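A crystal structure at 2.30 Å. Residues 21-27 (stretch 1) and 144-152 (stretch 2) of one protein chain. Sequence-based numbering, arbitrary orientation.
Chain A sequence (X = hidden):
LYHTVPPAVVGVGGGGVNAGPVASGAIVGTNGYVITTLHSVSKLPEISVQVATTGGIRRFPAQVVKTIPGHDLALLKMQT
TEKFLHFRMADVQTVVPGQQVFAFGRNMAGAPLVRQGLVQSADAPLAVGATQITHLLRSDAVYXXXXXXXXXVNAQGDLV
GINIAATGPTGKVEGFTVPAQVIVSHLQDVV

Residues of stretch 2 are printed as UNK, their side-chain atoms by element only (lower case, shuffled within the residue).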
ATOM      1  N   PRO A  21      -0.194  -7.243  11.404  1.00 59.33           N
ATOM      2  CA  PRO A  21       0.032  -6.063  10.560  1.00 48.94           C
ATOM      3  C   PRO A  21      -0.245  -4.755  11.296  1.00 50.24           C
ATOM      4  O   PRO A  21      -1.246  -4.680  12.016  1.00 46.43           O
ATOM      5  CB  PRO A  21      -0.968  -6.253   9.414  1.00 51.35           C
ATOM      6  CG  PRO A  21      -1.215  -7.742   9.357  1.00 58.99           C
ATOM      7  CD  PRO A  21      -1.062  -8.250  10.757  1.00 55.76           C
ATOM      8  N   VAL A  22       0.639  -3.766  11.134  1.00 50.20           N
ATOM      9  CA  VAL A  22       0.397  -2.397  11.595  1.00 54.24           C
ATOM     10  C   VAL A  22       0.148  -1.505  10.383  1.00 55.84           C
ATOM     11  O   VAL A  22      -0.139  -0.320  10.513  1.00 55.23           O
ATOM     12  CB  VAL A  22       1.571  -1.847  12.413  1.00 52.57           C
ATOM     13  CG1 VAL A  22       1.880  -2.765  13.594  1.00 63.49           C
ATOM     14  CG2 VAL A  22       2.808  -1.670  11.517  1.00 42.67           C
ATOM     15  N   ALA A  23       0.306  -2.086   9.199  1.00 48.27           N
ATOM     16  CA  ALA A  23      -0.003  -1.403   7.947  1.00 50.30           C
ATOM     17  C   ALA A  23      -0.271  -2.441   6.874  1.00 46.53           C
ATOM     18  O   ALA A  23      -0.125  -3.646   7.101  1.00 46.97           O
ATOM     19  CB  ALA A  23       1.137  -0.479   7.519  1.00 43.62           C
ATOM     20  N   SER A  24      -0.662  -1.956   5.705  1.00 35.72           N
ATOM     21  CA  SER A  24      -0.918  -2.797   4.544  1.00 42.29           C
ATOM     22  C   SER A  24       0.179  -2.561   3.523  1.00 45.92           C
ATOM     23  O   SER A  24       1.060  -1.723   3.736  1.00 41.44           O
ATOM     24  CB  SER A  24      -2.281  -2.498   3.936  1.00 40.71           C
ATOM     25  OG  SER A  24      -3.305  -2.716   4.886  1.00 48.09           O
ATOM     26  N   GLY A  25       0.104  -3.293   2.415  1.00 41.01           N
ATOM     27  CA  GLY A  25       1.113  -3.241   1.369  1.00 38.90           C
ATOM     28  C   GLY A  25       0.565  -3.890   0.110  1.00 44.18           C
ATOM     29  O   GLY A  25      -0.466  -4.577   0.169  1.00 41.27           O
ATOM     30  N   ALA A  26       1.244  -3.672  -1.020  1.00 40.67           N
ATOM     31  CA  ALA A  26       0.796  -4.168  -2.327  1.00 46.98           C
ATOM     32  C   ALA A  26       1.899  -5.008  -2.966  1.00 45.72           C
ATOM     33  O   ALA A  26       3.031  -4.545  -3.078  1.00 49.67           O
ATOM     34  CB  ALA A  26       0.411  -2.990  -3.257  1.00 36.20           C
ATOM     35  N   ILE A  27       1.578  -6.236  -3.377  1.00 40.25           N
ATOM     36  CA  ILE A  27       2.564  -7.062  -4.070  1.00 41.41           C
ATOM     37  C   ILE A  27       2.667  -6.595  -5.510  1.00 45.64           C
ATOM     38  O   ILE A  27       1.661  -6.562  -6.223  1.00 44.48           O
ATOM     39  CB  ILE A  27       2.216  -8.562  -4.030  1.00 40.06           C
ATOM     40  CG1 ILE A  27       1.879  -9.027  -2.610  1.00 39.90           C
ATOM     41  CG2 ILE A  27       3.393  -9.392  -4.573  1.00 35.48           C
ATOM     42  CD1 ILE A  27       1.703 -10.542  -2.524  1.00 39.71           C
ATOM     43  N   UNK A 144      -9.458   4.149   7.336  1.00 59.38           N
ATOM     44  CA  UNK A 144      -8.802   3.547   8.498  1.00 56.56           C
ATOM     45  C   UNK A 144      -7.281   3.587   8.410  1.00 61.40           C
ATOM     46  O   UNK A 144      -6.711   3.387   7.346  1.00 54.10           O
ATOM     47  c   UNK A 144      -9.255   2.091   8.677  1.00 56.52           C
ATOM     48  o   UNK A 144      -8.438   1.396   9.621  1.00 68.78           O
ATOM     49  N   UNK A 145      -6.633   3.823   9.547  1.00 58.42           N
ATOM     50  CA  UNK A 145      -5.185   3.755   9.637  1.00 52.43           C
ATOM     51  C   UNK A 145      -4.640   2.421   9.108  1.00 46.86           C
ATOM     52  O   UNK A 145      -3.522   2.360   8.599  1.00 47.91           O
ATOM     53  c   UNK A 145      -2.653   0.086  12.588  1.00 79.97           C
ATOM     54  c   UNK A 145      -5.139   1.003  13.305  1.00 76.75           C
ATOM     55  c   UNK A 145      -4.369   1.744  12.386  1.00 73.65           C
ATOM     56  c   UNK A 145      -4.685  -0.191  13.868  1.00 81.55           C
ATOM     57  n   UNK A 145      -6.321   1.672  13.480  1.00 76.69           N
ATOM     58  c   UNK A 145      -4.736   3.979  11.086  1.00 54.61           C
ATOM     59  c   UNK A 145      -3.101   1.270  12.030  1.00 75.90           C
ATOM     60  c   UNK A 145      -5.142   2.898  12.019  1.00 69.05           C
ATOM     61  c   UNK A 145      -6.314   2.809  12.708  1.00 72.90           C
ATOM     62  c   UNK A 145      -3.443  -0.631  13.497  1.00 85.06           C
ATOM     63  N   UNK A 146      -5.439   1.363   9.185  1.00 54.46           N
ATOM     64  CA  UNK A 146      -4.988   0.049   8.733  1.00 58.57           C
ATOM     65  C   UNK A 146      -4.857  -0.053   7.221  1.00 51.05           C
ATOM     66  O   UNK A 146      -4.196  -0.959   6.712  1.00 60.86           O
ATOM     67  c   UNK A 146      -6.132  -0.918  10.750  1.00 73.62           C
ATOM     68  c   UNK A 146      -5.933  -1.030   9.253  1.00 52.69           C
ATOM     69  o   UNK A 146      -8.030  -2.235  11.240  1.00 86.22           O
ATOM     70  c   UNK A 146      -6.784  -2.136  11.345  1.00 89.40           C
ATOM     71  o   UNK A 146      -6.049  -2.983  11.916  1.00 86.15           O
ATOM     72  N   UNK A 147      -5.468   0.877   6.496  1.00 53.25           N
ATOM     73  CA  UNK A 147      -5.394   0.867   5.030  1.00 47.50           C
ATOM     74  C   UNK A 147      -4.107   1.505   4.544  1.00 42.11           C
ATOM     75  O   UNK A 147      -3.761   1.426   3.364  1.00 44.24           O
ATOM     76  n   UNK A 147      -9.827   1.373   3.129  1.00 48.60           N
ATOM     77  c   UNK A 147      -7.910   0.876   4.541  1.00 46.73           C
ATOM     78  c   UNK A 147      -6.589   1.600   4.416  1.00 50.63           C
ATOM     79  o   UNK A 147      -9.270   2.821   4.768  1.00 54.06           O
ATOM     80  c   UNK A 147      -9.067   1.770   4.156  1.00 53.43           C
ATOM     81  N   UNK A 148      -3.401   2.157   5.458  1.00 43.45           N
ATOM     82  CA  UNK A 148      -2.173   2.851   5.095  1.00 45.30           C
ATOM     83  C   UNK A 148      -1.181   1.864   4.497  1.00 48.73           C
ATOM     84  O   UNK A 148      -0.990   0.777   5.038  1.00 49.76           O
ATOM     85  c   UNK A 148      -0.169   4.026   6.055  1.00 44.04           C
ATOM     86  o   UNK A 148      -2.400   4.692   6.642  1.00 52.79           O
ATOM     87  c   UNK A 148      -1.577   3.565   6.321  1.00 45.15           C
ATOM     88  N   UNK A 149      -0.581   2.229   3.362  1.00 43.00           N
ATOM     89  CA  UNK A 149       0.383   1.360   2.707  1.00 35.84           C
ATOM     90  C   UNK A 149      -0.249   0.388   1.712  1.00 47.85           C
ATOM     91  O   UNK A 149       0.449  -0.206   0.888  1.00 41.72           O
ATOM     92  N   UNK A 150      -1.569   0.218   1.786  1.00 42.21           N
ATOM     93  CA  UNK A 150      -2.279  -0.628   0.836  1.00 42.86           C
ATOM     94  C   UNK A 150      -2.600   0.055  -0.496  1.00 45.79           C
ATOM     95  O   UNK A 150      -2.428   1.273  -0.654  1.00 47.69           O
ATOM     96  N   UNK A 151      -3.070  -0.729  -1.473  1.00 42.49           N
ATOM     97  CA  UNK A 151      -3.312  -0.182  -2.811  1.00 42.90           C
ATOM     98  C   UNK A 151      -4.661   0.526  -2.992  1.00 49.18           C
ATOM     99  O   UNK A 151      -5.676   0.114  -2.416  1.00 45.04           O
ATOM    100  c   UNK A 151      -3.810  -2.508  -2.823  1.00 42.67           C
ATOM    101  c   UNK A 151      -3.220  -2.198  -1.446  1.00 39.44           C
ATOM    102  c   UNK A 151      -3.251  -1.432  -3.702  1.00 39.45           C
ATOM    103  N   UNK A 152      -4.647   1.596  -3.786  1.00 43.93           N
ATOM    104  CA  UNK A 152      -5.849   2.136  -4.408  1.00 45.33           C
ATOM    105  C   UNK A 152      -5.972   1.527  -5.807  1.00 46.17           C
ATOM    106  O   UNK A 152      -4.975   1.446  -6.537  1.00 44.60           O
ATOM    107  c   UNK A 152      -7.127   4.335  -4.767  1.00 49.23           C
ATOM    108  c   UNK A 152      -6.939   5.794  -5.153  1.00 39.65           C
ATOM    109  c   UNK A 152      -8.019   4.208  -3.523  1.00 46.91           C
ATOM    110  c   UNK A 152      -5.777   3.660  -4.499  1.00 39.53           C
TER

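Position 144 carries one carbon and then one oxygen, and it lies out of reach of stretch 1. This is a serine, Ser144, a small polar residue suited to the position just before a 3-10 segment: its OG accepts a hydrogen bond from the backbone N of 146 at 3.0 Å.

Position 145 has one carbon followed by fused five- and six-membered rings holding eight carbons and one nitrogen; a six-membered-ring carbon comes 3.3 Å from Val22 O. This can only be tryptophan. The CA-to-CB bond of Trp145 points sideways, but the long side chain brings its end, CZ3, nearer. The carbonyl meets the ring at its edge, where the C-H groups point outward.

Position 146 shows three carbons, the third bearing two oxygens: a glutamate, since aspartate has one carbon fewer. The CA-to-CB bond of Glu146 points sideways, and its backbone O makes the contact by accepting a hydrogen bond from Ser24 OG at 2.7 Å.

Position 147 also has three carbons, the third carrying two atoms, but one is oxygen and one nitrogen. The amide identifies Gln147. Its CA-to-CB bond points away from stretch 1, and its OE1 accepts a hydrogen bond from Ser144 N at 2.9 Å, bracing the 3-10 segment.

At 148 one carbon carries an oxygen and a carbon, the branched pattern of threonine. The hydroxyl on CB suits Thr148 to reach back: OG1 makes a weak hydrogen bond to Trp145 O at 3.2 Å, while its backbone O receives Ser24 N at 2.8 Å.

Position 149 has no side-chain atoms, so it is glycine. With phi/psi of 89/-15, a CB on Gly149 would be jammed against the preceding carbonyl, and it would also lie 2.3 Å from Ser24 O.

Position 150 is bare as well. Gly150 ends the type II turn that begins at Gln147, and a CB here would come within a tight 3.1 Å of Ser24 CB.

At 151 three carbons close a ring onto the backbone N, and CB lies 4.0 Å from Ala26 CB: proline. Pro151 gives an apolar touch at the start of a strand.

Position 152 has four carbons, forked at the second, hence leucine. Leu152 is out of reach of stretch 1, but its apolar side chain suits a buried strand position.

The contact centers on Ser24, whose N donates to Thr148 O in the turn and whose OG donates to Glu146 O in the 3-10 segment. The glycines then let the backbones approach closely: Gly25 CA lies 3.1 Å from Gly149 O in a CA-H...O contact, and Gly149 CA lies 3.3 Å from Ser24 O in another.

Stretch 2 (144-152) SWEQTGGPL
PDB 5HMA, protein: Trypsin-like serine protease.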